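Local structure of taurine dioxygenase (Burkholderia ambifaria, 5VN6) at residues I18-L22 and H47-R53; E186-V190 and V200-N204. The protein probably acts as an iron-dependent taurine dioxygenase of the TauD/TfdA family, and holds a magnesium ion at its metal site in this crystal. All coordinates share one frame. Residue numbers count along the deposited sequence, not the author numbering.

Interaction 1. Residues I18-L22 and H47-R53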
ATOM      1  N   ILE A  18      -0.359  -8.383  10.177  1.00 34.87           N
ATOM      2  CA  ILE A  18      -1.726  -8.695   9.788  1.00 38.81           C
ATOM      3  C   ILE A  18      -1.736  -9.791   8.736  1.00 36.82           C
ATOM      4  O   ILE A  18      -0.917  -9.793   7.805  1.00 36.35           O
ATOM      5  CB  ILE A  18      -2.467  -7.437   9.276  1.00 34.32           C
ATOM      6  CG1 ILE A  18      -3.898  -7.800   8.848  1.00 29.19           C
ATOM      7  CG2 ILE A  18      -1.715  -6.761   8.110  1.00 28.26           C
ATOM      8  CD1 ILE A  18      -4.827  -6.600   8.674  1.00 32.63           C
ATOM      9  N   GLY A  19      -2.677 -10.724   8.884  1.00 33.87           N
ATOM     10  CA  GLY A  19      -2.948 -11.715   7.860  1.00 34.37           C
ATOM     11  C   GLY A  19      -2.232 -13.020   8.087  1.00 36.59           C
ATOM     12  O   GLY A  19      -1.062 -13.024   8.480  1.00 38.31           O
ATOM     13  N   ALA A  20      -2.930 -14.130   7.845  1.00 29.95           N
ATOM     14  CA  ALA A  20      -2.332 -15.457   7.889  1.00 33.63           C
ATOM     15  C   ALA A  20      -3.121 -16.390   6.986  1.00 39.00           C
ATOM     16  O   ALA A  20      -4.347 -16.274   6.880  1.00 34.57           O
ATOM     17  CB  ALA A  20      -2.306 -16.042   9.304  1.00 31.69           C
ATOM     18  N   GLU A  21      -2.406 -17.316   6.343  1.00 38.04           N
ATOM     19  CA  GLU A  21      -3.024 -18.349   5.532  1.00 41.90           C
ATOM     20  C   GLU A  21      -3.232 -19.597   6.380  1.00 45.47           C
ATOM     21  O   GLU A  21      -2.361 -19.990   7.165  1.00 36.97           O
ATOM     22  CB  GLU A  21      -2.180 -18.687   4.286  1.00 36.43           C
ATOM     23  CG  GLU A  21      -2.823 -19.795   3.442  1.00 39.81           C
ATOM     24  CD  GLU A  21      -2.165 -20.039   2.078  1.00 45.70           C
ATOM     25  OE1 GLU A  21      -1.254 -19.280   1.690  1.00 44.76           O
ATOM     26  OE2 GLU A  21      -2.545 -21.031   1.403  1.00 48.74           O
ATOM     27  N   LEU A  22      -4.399 -20.206   6.224  1.00 44.21           N
ATOM     28  CA  LEU A  22      -4.729 -21.458   6.881  1.00 43.20           C
ATOM     29  C   LEU A  22      -4.488 -22.587   5.894  1.00 39.21           C
ATOM     30  O   LEU A  22      -5.035 -22.568   4.790  1.00 41.23           O
ATOM     31  CB  LEU A  22      -6.190 -21.448   7.338  1.00 43.65           C
ATOM     32  CG  LEU A  22      -6.593 -20.353   8.330  1.00 43.12           C
ATOM     33  CD1 LEU A  22      -7.985 -20.652   8.893  1.00 44.30           C
ATOM     34  CD2 LEU A  22      -5.569 -20.225   9.452  1.00 39.82           C
ATOM     35  N   HIS A  47      -5.168 -12.401  13.929  1.00 38.71           N
ATOM     36  CA  HIS A  47      -4.512 -12.056  12.673  1.00 30.95           C
ATOM     37  C   HIS A  47      -5.344 -11.145  11.787  1.00 37.11           C
ATOM     38  O   HIS A  47      -4.880 -10.756  10.697  1.00 33.21           O
ATOM     39  CB  HIS A  47      -4.156 -13.338  11.909  1.00 34.71           C
ATOM     40  CG  HIS A  47      -3.125 -14.179  12.599  1.00 37.76           C
ATOM     41  ND1 HIS A  47      -1.833 -13.743  12.810  1.00 42.15           N
ATOM     42  CD2 HIS A  47      -3.197 -15.420  13.138  1.00 39.43           C
ATOM     43  CE1 HIS A  47      -1.150 -14.685  13.441  1.00 39.94           C
ATOM     44  NE2 HIS A  47      -1.956 -15.710  13.653  1.00 42.89           N
ATOM     45  N   ARG A  48      -6.551 -10.788  12.233  1.00 32.99           N
ATOM     46  CA  ARG A  48      -7.454  -9.813  11.611  1.00 34.10           C
ATOM     47  C   ARG A  48      -8.089 -10.307  10.311  1.00 38.44           C
ATOM     48  O   ARG A  48      -9.277 -10.047  10.064  1.00 36.76           O
ATOM     49  CB  ARG A  48      -6.738  -8.480  11.363  1.00 35.40           C
ATOM     50  CG  ARG A  48      -5.800  -7.999  12.484  1.00 36.65           C
ATOM     51  CD  ARG A  48      -6.446  -7.985  13.837  1.00 38.32           C
ATOM     52  NE  ARG A  48      -5.514  -7.579  14.881  1.00 39.36           N
ATOM     53  CZ  ARG A  48      -5.865  -7.377  16.148  1.00 40.46           C
ATOM     54  NH1 ARG A  48      -7.128  -7.537  16.508  1.00 38.72           N
ATOM     55  NH2 ARG A  48      -4.965  -6.997  17.046  1.00 41.39           N
ATOM     56  N   VAL A  49      -7.323 -10.999   9.466  1.00 32.59           N
ATOM     57  CA  VAL A  49      -7.827 -11.521   8.198  1.00 28.39           C
ATOM     58  C   VAL A  49      -7.164 -12.869   7.936  1.00 33.56           C
ATOM     59  O   VAL A  49      -5.949 -13.012   8.107  1.00 34.10           O
ATOM     60  CB  VAL A  49      -7.591 -10.538   7.023  1.00 36.24           C
ATOM     61  CG1 VAL A  49      -6.111 -10.192   6.850  1.00 31.47           C
ATOM     62  CG2 VAL A  49      -8.179 -11.109   5.697  1.00 29.86           C
ATOM     63  N   LEU A  50      -7.967 -13.860   7.533  1.00 31.57           N
ATOM     64  CA  LEU A  50      -7.492 -15.212   7.261  1.00 34.71           C
ATOM     65  C   LEU A  50      -7.722 -15.547   5.793  1.00 35.95           C
ATOM     66  O   LEU A  50      -8.748 -15.174   5.219  1.00 36.77           O
ATOM     67  CB  LEU A  50      -8.195 -16.256   8.153  1.00 34.60           C
ATOM     68  CG  LEU A  50      -8.032 -16.142   9.673  1.00 42.55           C
ATOM     69  CD1 LEU A  50      -8.956 -17.139  10.403  1.00 36.26           C
ATOM     70  CD2 LEU A  50      -6.564 -16.351  10.083  1.00 36.19           C
ATOM     71  N   PHE A  51      -6.762 -16.247   5.191  1.00 32.57           N
ATOM     72  CA  PHE A  51      -6.809 -16.612   3.782  1.00 36.54           C
ATOM     73  C   PHE A  51      -6.727 -18.122   3.617  1.00 38.25           C
ATOM     74  O   PHE A  51      -6.018 -18.809   4.364  1.00 40.44           O
ATOM     75  CB  PHE A  51      -5.657 -15.957   2.992  1.00 34.06           C
ATOM     76  CG  PHE A  51      -5.602 -14.468   3.138  1.00 37.14           C
ATOM     77  CD1 PHE A  51      -6.517 -13.669   2.486  1.00 31.91           C
ATOM     78  CD2 PHE A  51      -4.627 -13.866   3.929  1.00 36.52           C
ATOM     79  CE1 PHE A  51      -6.473 -12.309   2.619  1.00 31.81           C
ATOM     80  CE2 PHE A  51      -4.575 -12.504   4.072  1.00 34.22           C
ATOM     81  CZ  PHE A  51      -5.500 -11.713   3.417  1.00 32.05           C
ATOM     82  N   LEU A  52      -7.448 -18.636   2.629  1.00 39.76           N
ATOM     83  CA  LEU A  52      -7.385 -20.049   2.297  1.00 42.96           C
ATOM     84  C   LEU A  52      -7.382 -20.209   0.785  1.00 44.21           C
ATOM     85  O   LEU A  52      -8.063 -19.463   0.076  1.00 44.94           O
ATOM     86  CB  LEU A  52      -8.565 -20.821   2.901  1.00 40.76           C
ATOM     87  CG  LEU A  52      -8.683 -20.859   4.428  1.00 44.31           C
ATOM     88  CD1 LEU A  52      -9.466 -19.657   4.990  1.00 40.42           C
ATOM     89  CD2 LEU A  52      -9.330 -22.155   4.845  1.00 44.65           C
ATOM     90  N   ARG A  53      -6.635 -21.193   0.296  1.00 45.26           N
ATOM     91  CA  ARG A  53      -6.634 -21.563  -1.113  1.00 44.59           C
ATOM     92  C   ARG A  53      -7.493 -22.798  -1.323  1.00 48.06           C
ATOM     93  O   ARG A  53      -7.771 -23.551  -0.388  1.00 50.38           O
ATOM     94  CB  ARG A  53      -5.214 -21.852  -1.616  1.00 48.30           C
ATOM     95  CG  ARG A  53      -4.225 -20.692  -1.464  1.00 52.73           C
ATOM     96  CD  ARG A  53      -4.452 -19.626  -2.525  1.00 49.63           C
ATOM     97  NE  ARG A  53      -3.360 -18.653  -2.548  1.00 51.52           N
ATOM     98  CZ  ARG A  53      -3.457 -17.431  -3.067  1.00 48.16           C
ATOM     99  NH1 ARG A  53      -4.612 -17.025  -3.594  1.00 43.04           N
ATOM    100  NH2 ARG A  53      -2.412 -16.609  -3.027  1.00 40.74           N
TER
HETATM  101  O   HOH W   1       0.062 -11.637  10.774  1.00 47.10           O
HETATM  102  O   HOH W   2      -4.646 -22.339   2.097  1.00 42.32           O
HETATM  103  O   HOH W   3      -0.919 -18.982  -0.905  1.00 48.25           O
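Four backbone hydrogen bonds tie I18-L22 to H47-R53 in parallel register. G19 N donates to H47 O (2.9 Å) and A20 N to V49 O (3.2 Å); F51 N then donates to A20 O (2.9 Å), and L22 N to F51 O (2.8 Å). CA-H...O contacts run between them, as from G19 CA to V49 O (3.3 Å) and from E21 CA to F51 O (3.2 Å). H47 O also accepts V49 N (2.7 Å), so the turn out of the helix, with R48 at positive phi, feeds directly into the pairing. G19 suits its place: a CB would jam against the preceding carbonyl and crowd the F51 ring.

Apolar contacts line the pairing. On the face bearing A20 and L50, A20 CB sits over the H47 ring in a CH-pi contact, 4.0 Å from its centroid. L22 CD1 meets L50 CD1 at 3.9 Å and L22 CB meets L52 CG at 3.9 Å, while I18 CG1 packs on V49 CG1 at 3.8 Å.

Water mediates the polar end. One molecule donates to E21 OE2 (2.6 Å) and L22 O (2.7 Å) and accepts R53 N (2.9 Å); another links E21 OE1 (2.6 Å) to R53 NE (3.0 Å), while R53 NH1 bonds R250 O.

These are neighbouring strands of the main mixed sheet of the cupin-type fold, joined by a right-handed crossover through helix 34-47. That helix packs on L22 and L50; W135 and W249 flank F51 on the other face, and strand 256-260 pairs along the far edge of 49-52.

Interaction 2. Residues E186-V190 and V200-N204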
ATOM      1  N   GLU A 186     -22.887   8.478  13.488  1.00 44.44           N
ATOM      2  CA  GLU A 186     -21.804   8.925  14.350  1.00 44.42           C
ATOM      3  C   GLU A 186     -21.222   7.718  15.072  1.00 42.41           C
ATOM      4  O   GLU A 186     -21.969   6.883  15.601  1.00 42.75           O
ATOM      5  CB  GLU A 186     -22.297   9.952  15.367  1.00 47.08           C
ATOM      6  CG  GLU A 186     -21.220  10.387  16.344  1.00 48.12           C
ATOM      7  CD  GLU A 186     -21.649  11.571  17.205  1.00 54.50           C
ATOM      8  OE1 GLU A 186     -21.906  12.657  16.647  1.00 50.21           O
ATOM      9  OE2 GLU A 186     -21.766  11.393  18.441  1.00 48.42           O
ATOM     10  N   HIS A 187     -19.898   7.637  15.104  1.00 36.95           N
ATOM     11  CA  HIS A 187     -19.158   6.564  15.754  1.00 39.72           C
ATOM     12  C   HIS A 187     -18.002   7.149  16.547  1.00 39.32           C
ATOM     13  O   HIS A 187     -17.452   8.189  16.168  1.00 36.36           O
ATOM     14  CB  HIS A 187     -18.593   5.566  14.732  1.00 35.37           C
ATOM     15  CG  HIS A 187     -19.651   4.856  13.953  1.00 38.28           C
ATOM     16  ND1 HIS A 187     -20.586   4.041  14.549  1.00 39.37           N
ATOM     17  CD2 HIS A 187     -19.927   4.842  12.630  1.00 35.75           C
ATOM     18  CE1 HIS A 187     -21.399   3.557  13.627  1.00 46.03           C
ATOM     19  NE2 HIS A 187     -21.007   4.014  12.450  1.00 41.80           N
ATOM     20  N   PRO A 188     -17.586   6.488  17.626  1.00 39.04           N
ATOM     21  CA  PRO A 188     -16.353   6.911  18.295  1.00 37.07           C
ATOM     22  C   PRO A 188     -15.185   6.840  17.320  1.00 35.49           C
ATOM     23  O   PRO A 188     -15.080   5.907  16.519  1.00 40.58           O
ATOM     24  CB  PRO A 188     -16.186   5.891  19.427  1.00 37.95           C
ATOM     25  CG  PRO A 188     -16.949   4.677  18.951  1.00 43.83           C
ATOM     26  CD  PRO A 188     -18.120   5.235  18.187  1.00 41.11           C
ATOM     27  N   VAL A 189     -14.306   7.842  17.405  1.00 36.80           N
ATOM     28  CA  VAL A 189     -13.080   7.849  16.611  1.00 36.11           C
ATOM     29  C   VAL A 189     -12.130   6.763  17.098  1.00 37.21           C
ATOM     30  O   VAL A 189     -11.432   6.124  16.300  1.00 29.12           O
ATOM     31  CB  VAL A 189     -12.432   9.243  16.663  1.00 32.16           C
ATOM     32  CG1 VAL A 189     -10.996   9.202  16.128  1.00 31.91           C
ATOM     33  CG2 VAL A 189     -13.280  10.254  15.878  1.00 28.49           C
ATOM     34  N   VAL A 190     -12.098   6.530  18.404  1.00 36.29           N
ATOM     35  CA  VAL A 190     -11.335   5.442  19.004  1.00 34.95           C
ATOM     36  C   VAL A 190     -12.353   4.395  19.417  1.00 40.18           C
ATOM     37  O   VAL A 190     -13.119   4.610  20.364  1.00 41.37           O
ATOM     38  CB  VAL A 190     -10.517   5.916  20.211  1.00 40.54           C
ATOM     39  CG1 VAL A 190      -9.699   4.769  20.794  1.00 43.28           C
ATOM     40  CG2 VAL A 190      -9.658   7.092  19.832  1.00 27.26           C
ATOM     41  N   VAL A 200      -9.256   0.538  18.457  1.00 38.17           N
ATOM     42  CA  VAL A 200      -9.232   0.568  17.002  1.00 39.58           C
ATOM     43  C   VAL A 200      -9.338   2.021  16.558  1.00 36.15           C
ATOM     44  O   VAL A 200     -10.235   2.740  17.003  1.00 36.69           O
ATOM     45  CB  VAL A 200     -10.385  -0.262  16.404  1.00 34.23           C
ATOM     46  CG1 VAL A 200     -10.258  -0.338  14.863  1.00 27.96           C
ATOM     47  CG2 VAL A 200     -10.425  -1.643  17.031  1.00 29.30           C
ATOM     48  N   LEU A 201      -8.437   2.451  15.682  1.00 32.06           N
ATOM     49  CA  LEU A 201      -8.625   3.738  15.025  1.00 31.97           C
ATOM     50  C   LEU A 201      -9.757   3.605  14.010  1.00 35.90           C
ATOM     51  O   LEU A 201      -9.601   2.958  12.966  1.00 31.60           O
ATOM     52  CB  LEU A 201      -7.325   4.214  14.379  1.00 24.57           C
ATOM     53  CG  LEU A 201      -7.410   5.541  13.616  1.00 25.75           C
ATOM     54  CD1 LEU A 201      -7.919   6.693  14.514  1.00 24.95           C
ATOM     55  CD2 LEU A 201      -6.049   5.885  12.967  1.00 28.25           C
ATOM     56  N   TYR A 202     -10.898   4.230  14.315  1.00 27.79           N
ATOM     57  CA  TYR A 202     -12.139   3.975  13.590  1.00 27.92           C
ATOM     58  C   TYR A 202     -12.639   5.190  12.801  1.00 35.22           C
ATOM     59  O   TYR A 202     -13.780   5.639  12.974  1.00 38.17           O
ATOM     60  CB  TYR A 202     -13.208   3.484  14.593  1.00 27.53           C
ATOM     61  CG  TYR A 202     -14.336   2.759  13.913  1.00 32.48           C
ATOM     62  CD1 TYR A 202     -15.635   3.236  13.984  1.00 34.97           C
ATOM     63  CD2 TYR A 202     -14.093   1.594  13.176  1.00 30.65           C
ATOM     64  CE1 TYR A 202     -16.670   2.589  13.346  1.00 36.53           C
ATOM     65  CE2 TYR A 202     -15.116   0.950  12.519  1.00 32.68           C
ATOM     66  CZ  TYR A 202     -16.413   1.456  12.619  1.00 39.70           C
ATOM     67  OH  TYR A 202     -17.454   0.830  11.989  1.00 37.40           O
ATOM     68  N   VAL A 203     -11.799   5.710  11.913  1.00 29.65           N
ATOM     69  CA  VAL A 203     -12.207   6.637  10.863  1.00 34.52           C
ATOM     70  C   VAL A 203     -11.640   6.117   9.545  1.00 31.76           C
ATOM     71  O   VAL A 203     -10.578   5.491   9.512  1.00 28.04           O
ATOM     72  CB  VAL A 203     -11.743   8.085  11.142  1.00 28.70           C
ATOM     73  CG1 VAL A 203     -12.497   8.653  12.364  1.00 28.90           C
ATOM     74  CG2 VAL A 203     -10.192   8.141  11.354  1.00 22.86           C
ATOM     75  N   ASN A 204     -12.361   6.353   8.455  1.00 28.31           N
ATOM     76  CA  ASN A 204     -11.958   5.807   7.160  1.00 28.40           C
ATOM     77  C   ASN A 204     -12.526   6.698   6.054  1.00 30.50           C
ATOM     78  O   ASN A 204     -13.009   7.806   6.313  1.00 27.18           O
ATOM     79  CB  ASN A 204     -12.391   4.334   7.025  1.00 24.39           C
ATOM     80  CG  ASN A 204     -13.900   4.159   6.851  1.00 33.73           C
ATOM     81  OD1 ASN A 204     -14.417   4.290   5.747  1.00 37.91           O
ATOM     82  ND2 ASN A 204     -14.594   3.801   7.927  1.00 30.48           N
TER
HETATM   83  O   HOH W   4     -15.641   7.574  13.939  1.00 29.34           O
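The edge of the Y202 ring is directed at the face of H187 in an offset edge-to-face pair, with centroids 5.6 Å apart and planes at 76°. Both side chains leave the backbone toward the opposite segment. H187 adopts chi1 m and Y202 chi1 t, which brings H187 CG to 3.8 Å from Y202 CE1. Each ring has a further partner: H160 meets H187 edge-to-face, and R191 makes a cation-pi contact with Y202. Y202 CB also lies 3.6 Å from P188 O.

A single direct hydrogen bond, Y202 N to V189 O (2.8 Å), joins the backbones. The segments belong to a beta hairpin, strands 185-192 and 199-201, in which V190 and L201 form an antiparallel non-hydrogen-bonded pair, CA to CA 5.1 Å. V189 interrupts the extended course of its strand with phi/psi of -69/-36, and Y202 leaves the partner strand at -114/57. Where the chains diverge, a water lies between H187 O and Y202 O, 2.9 Å from each.

V189, with chi1 t, sets both methyls against V203 CG1, CG2 at 3.9 Å and CG1 at 4.1 Å, and CG1 also reaches L201 CD1 at 4.3 Å. V203 takes chi1 m, and both valines contact L236 of helix 228-237. L201, at chi1 t and chi2 p, brings CD1 back toward V189, while V190 and L201 both touch Y142 of helix 138-143.

Both contacts are largely buried, but they hold different elements, with centres about 24 Å apart on opposite sides of the chain's centre. Interaction 1 is regular parallel pairing within the main mixed sheet, built from a series of backbone hydrogen bonds with aliphatic packing and a hydrated Glu-Arg end. Interaction 2 lies where a hairpin of a separate four-stranded antiparallel sheet opens out, so side-chain packing and an aromatic pair take over from regular pairing. Neither reaches the metal: the side chains of V49 and Y202 are each about 12 Å from the magnesium ion, and about 8 Å from those of its ligands H266 and D108 respectively.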